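Local coordinates for histidine kinase (Caulobacter vibrioides, PDB 6TNE), which probably takes part in phosphoryl transfer through the CheY-like receiver domain of the hybrid histidine kinase CckA, at residues A[1-7]-A[25-31]. Numbering follows the deposited sequence.
Sequences GRILFVE and YEVLEAA
Arg2 and Glu26 lie side by side on one face of the sheet, both side chains pointing the same way, and meet through their charged ends. NE and NH2 of Arg2 both reach Glu26 OE1, at 3.2 and 3.1 Å. The acceptor lies in the guanidinium plane, yet the two flat groups stand 87° apart: NH2 comes in on the syn side of OE1, NE from above the carboxylate plane. A bend at chi3 (-75°) turns the guanidinium toward its partner, while NH1 hydrogen-bonds to Thr46 OG1. Further along this face, CD of Arg2 rests on CD1 of Leu28 (4.0 Å), CD1 of Leu4 on CB of Leu28 (4.2 Å), and the methyls of Val6 on CB of Ala30; helix 33-42 packs on Leu4, Val6, Leu28 and Ala30.

On the opposite face of the sheet, CD1 of Ile3 makes an off-centre CH-pi contact with the Tyr25 ring, 4.2 Å from its centroid. Phe5 CB sits 3.8 Å from Val27 CG1, on the side covered by helix 10-21, the crossover of this beta-alpha-beta unit. Between the two faces the parallel backbones alternate donors and acceptors, from Glu26 N to Gly1 O through to Glu7 N on Ala30 O. This joins an edge strand of the receiver fold to its neighbour: apolar side chains pack along the largely buried middle, and at the more exposed start of the pair one carboxylate oxygen takes two N-H donors.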
loop_
_atom_site.group_PDB
_atom_site.type_symbol
_atom_site.label_atom_id
_atom_site.label_comp_id
_atom_site.label_asym_id
_atom_site.label_seq_id
_atom_site.Cartn_x
_atom_site.Cartn_y
_atom_site.Cartn_z
ATOM N N GLY A 1 6.994 10.518 -3.749
ATOM C CA GLY A 1 5.819 10.200 -2.972
ATOM C C GLY A 1 6.189 9.027 -2.090
ATOM O O GLY A 1 6.849 8.074 -2.553
ATOM N N ARG A 2 5.762 9.040 -0.826
ATOM C CA ARG A 2 6.101 7.981 0.129
ATOM C C ARG A 2 4.948 6.971 0.183
ATOM O O ARG A 2 3.833 7.313 0.586
ATOM C CB ARG A 2 6.378 8.557 1.521
ATOM C CG ARG A 2 6.680 7.472 2.555
ATOM C CD ARG A 2 7.218 8.087 3.860
ATOM N NE ARG A 2 8.611 8.526 3.729
ATOM C CZ ARG A 2 9.257 9.289 4.593
ATOM N NH1 ARG A 2 8.652 9.762 5.676
ATOM N NH2 ARG A 2 10.522 9.591 4.346
ATOM N N ILE A 3 5.209 5.742 -0.258
ATOM C CA ILE A 3 4.183 4.710 -0.380
ATOM C C ILE A 3 4.498 3.647 0.653
ATOM O O ILE A 3 5.618 3.144 0.688
ATOM C CB ILE A 3 4.188 4.091 -1.789
ATOM C CG1 ILE A 3 3.915 5.183 -2.842
ATOM C CG2 ILE A 3 3.134 2.988 -1.888
ATOM C CD1 ILE A 3 4.096 4.678 -4.258
ATOM N N LEU A 4 3.498 3.261 1.454
ATOM C CA LEU A 4 3.614 2.081 2.305
ATOM C C LEU A 4 2.961 0.938 1.530
ATOM O O LEU A 4 1.767 1.014 1.227
ATOM C CB LEU A 4 2.919 2.349 3.651
ATOM C CG LEU A 4 2.789 1.166 4.596
ATOM C CD1 LEU A 4 4.094 0.460 4.849
ATOM C CD2 LEU A 4 2.140 1.668 5.922
ATOM N N PHE A 5 3.733 -0.095 1.213
ATOM C CA PHE A 5 3.303 -1.190 0.340
ATOM C C PHE A 5 3.332 -2.459 1.173
ATOM O O PHE A 5 4.415 -2.921 1.571
ATOM C CB PHE A 5 4.241 -1.298 -0.874
ATOM C CG PHE A 5 3.666 -2.056 -2.030
ATOM C CD1 PHE A 5 3.188 -3.340 -1.924
ATOM C CD2 PHE A 5 3.525 -1.434 -3.258
ATOM C CE1 PHE A 5 2.624 -3.997 -3.022
ATOM C CE2 PHE A 5 2.983 -2.086 -4.376
ATOM C CZ PHE A 5 2.524 -3.385 -4.259
ATOM N N VAL A 6 2.164 -3.025 1.438
ATOM C CA VAL A 6 1.987 -4.162 2.331
ATOM C C VAL A 6 1.551 -5.355 1.499
ATOM O O VAL A 6 0.474 -5.344 0.893
ATOM C CB VAL A 6 0.960 -3.842 3.419
ATOM C CG1 VAL A 6 0.962 -4.945 4.476
ATOM C CG2 VAL A 6 1.190 -2.446 4.007
ATOM N N GLU A 7 2.387 -6.394 1.445
ATOM C CA GLU A 7 2.131 -7.562 0.608
ATOM C C GLU A 7 2.989 -8.689 1.170
ATOM O O GLU A 7 4.200 -8.538 1.319
ATOM C CB GLU A 7 2.478 -7.228 -0.851
ATOM C CG GLU A 7 2.572 -8.414 -1.800
ATOM C CD GLU A 7 1.296 -9.176 -1.881
ATOM O OE1 GLU A 7 0.353 -8.685 -2.502
ATOM O OE2 GLU A 7 1.190 -10.274 -1.305
ATOM N N TYR A 25 9.358 7.070 -6.565
ATOM C CA TYR A 25 8.691 6.971 -5.275
ATOM C C TYR A 25 9.606 6.378 -4.208
ATOM O O TYR A 25 10.497 5.582 -4.489
ATOM C CB TYR A 25 7.450 6.085 -5.392
ATOM C CG TYR A 25 6.433 6.633 -6.373
ATOM C CD1 TYR A 25 5.717 7.785 -6.074
ATOM C CD2 TYR A 25 6.245 6.054 -7.624
ATOM C CE1 TYR A 25 4.804 8.316 -6.949
ATOM C CE2 TYR A 25 5.327 6.573 -8.515
ATOM C CZ TYR A 25 4.621 7.710 -8.173
ATOM O OH TYR A 25 3.707 8.243 -9.038
ATOM N N GLU A 26 9.366 6.764 -2.963
ATOM C CA GLU A 26 9.967 6.057 -1.842
ATOM C C GLU A 26 8.967 4.997 -1.433
ATOM O O GLU A 26 7.784 5.294 -1.304
ATOM C CB GLU A 26 10.235 7.010 -0.677
ATOM C CG GLU A 26 11.027 6.380 0.449
ATOM C CD GLU A 26 11.172 7.295 1.641
ATOM O OE1 GLU A 26 10.852 8.493 1.514
ATOM O OE2 GLU A 26 11.592 6.797 2.705
ATOM N N VAL A 27 9.427 3.758 -1.317
ATOM C CA VAL A 27 8.512 2.658 -1.019
ATOM C C VAL A 27 8.969 1.984 0.257
ATOM O O VAL A 27 10.065 1.391 0.288
ATOM C CB VAL A 27 8.407 1.662 -2.182
ATOM C CG1 VAL A 27 7.401 0.598 -1.829
ATOM C CG2 VAL A 27 7.976 2.378 -3.442
ATOM N N LEU A 28 8.106 2.035 1.282
ATOM C CA LEU A 28 8.347 1.357 2.539
ATOM C C LEU A 28 7.596 0.040 2.452
ATOM O O LEU A 28 6.361 0.017 2.353
ATOM C CB LEU A 28 7.765 2.186 3.675
ATOM C CG LEU A 28 8.336 3.603 3.833
ATOM C CD1 LEU A 28 7.766 4.319 5.038
ATOM C CD2 LEU A 28 9.848 3.563 3.964
ATOM N N GLU A 29 8.302 -1.051 2.527
ATOM C CA GLU A 29 7.698 -2.368 2.342
ATOM C C GLU A 29 7.345 -3.004 3.677
ATOM O O GLU A 29 8.128 -2.900 4.643
ATOM C CB GLU A 29 8.670 -3.284 1.620
ATOM C CG GLU A 29 8.874 -2.906 0.152
ATOM C CD GLU A 29 9.917 -3.806 -0.501
ATOM O OE1 GLU A 29 9.655 -5.021 -0.656
ATOM O OE2 GLU A 29 11.001 -3.296 -0.852
ATOM N N ALA A 30 6.234 -3.723 3.703
ATOM C CA ALA A 30 5.859 -4.511 4.865
ATOM C C ALA A 30 5.304 -5.833 4.356
ATOM O O ALA A 30 4.645 -5.875 3.312
ATOM C CB ALA A 30 4.799 -3.764 5.695
ATOM N N ALA A 31 5.522 -6.916 5.112
ATOM C CA ALA A 31 5.029 -8.219 4.722
ATOM C C ALA A 31 3.750 -8.600 5.447
ATOM O O ALA A 31 3.159 -9.628 5.113
ATOM C CB ALA A 31 6.074 -9.304 4.982
#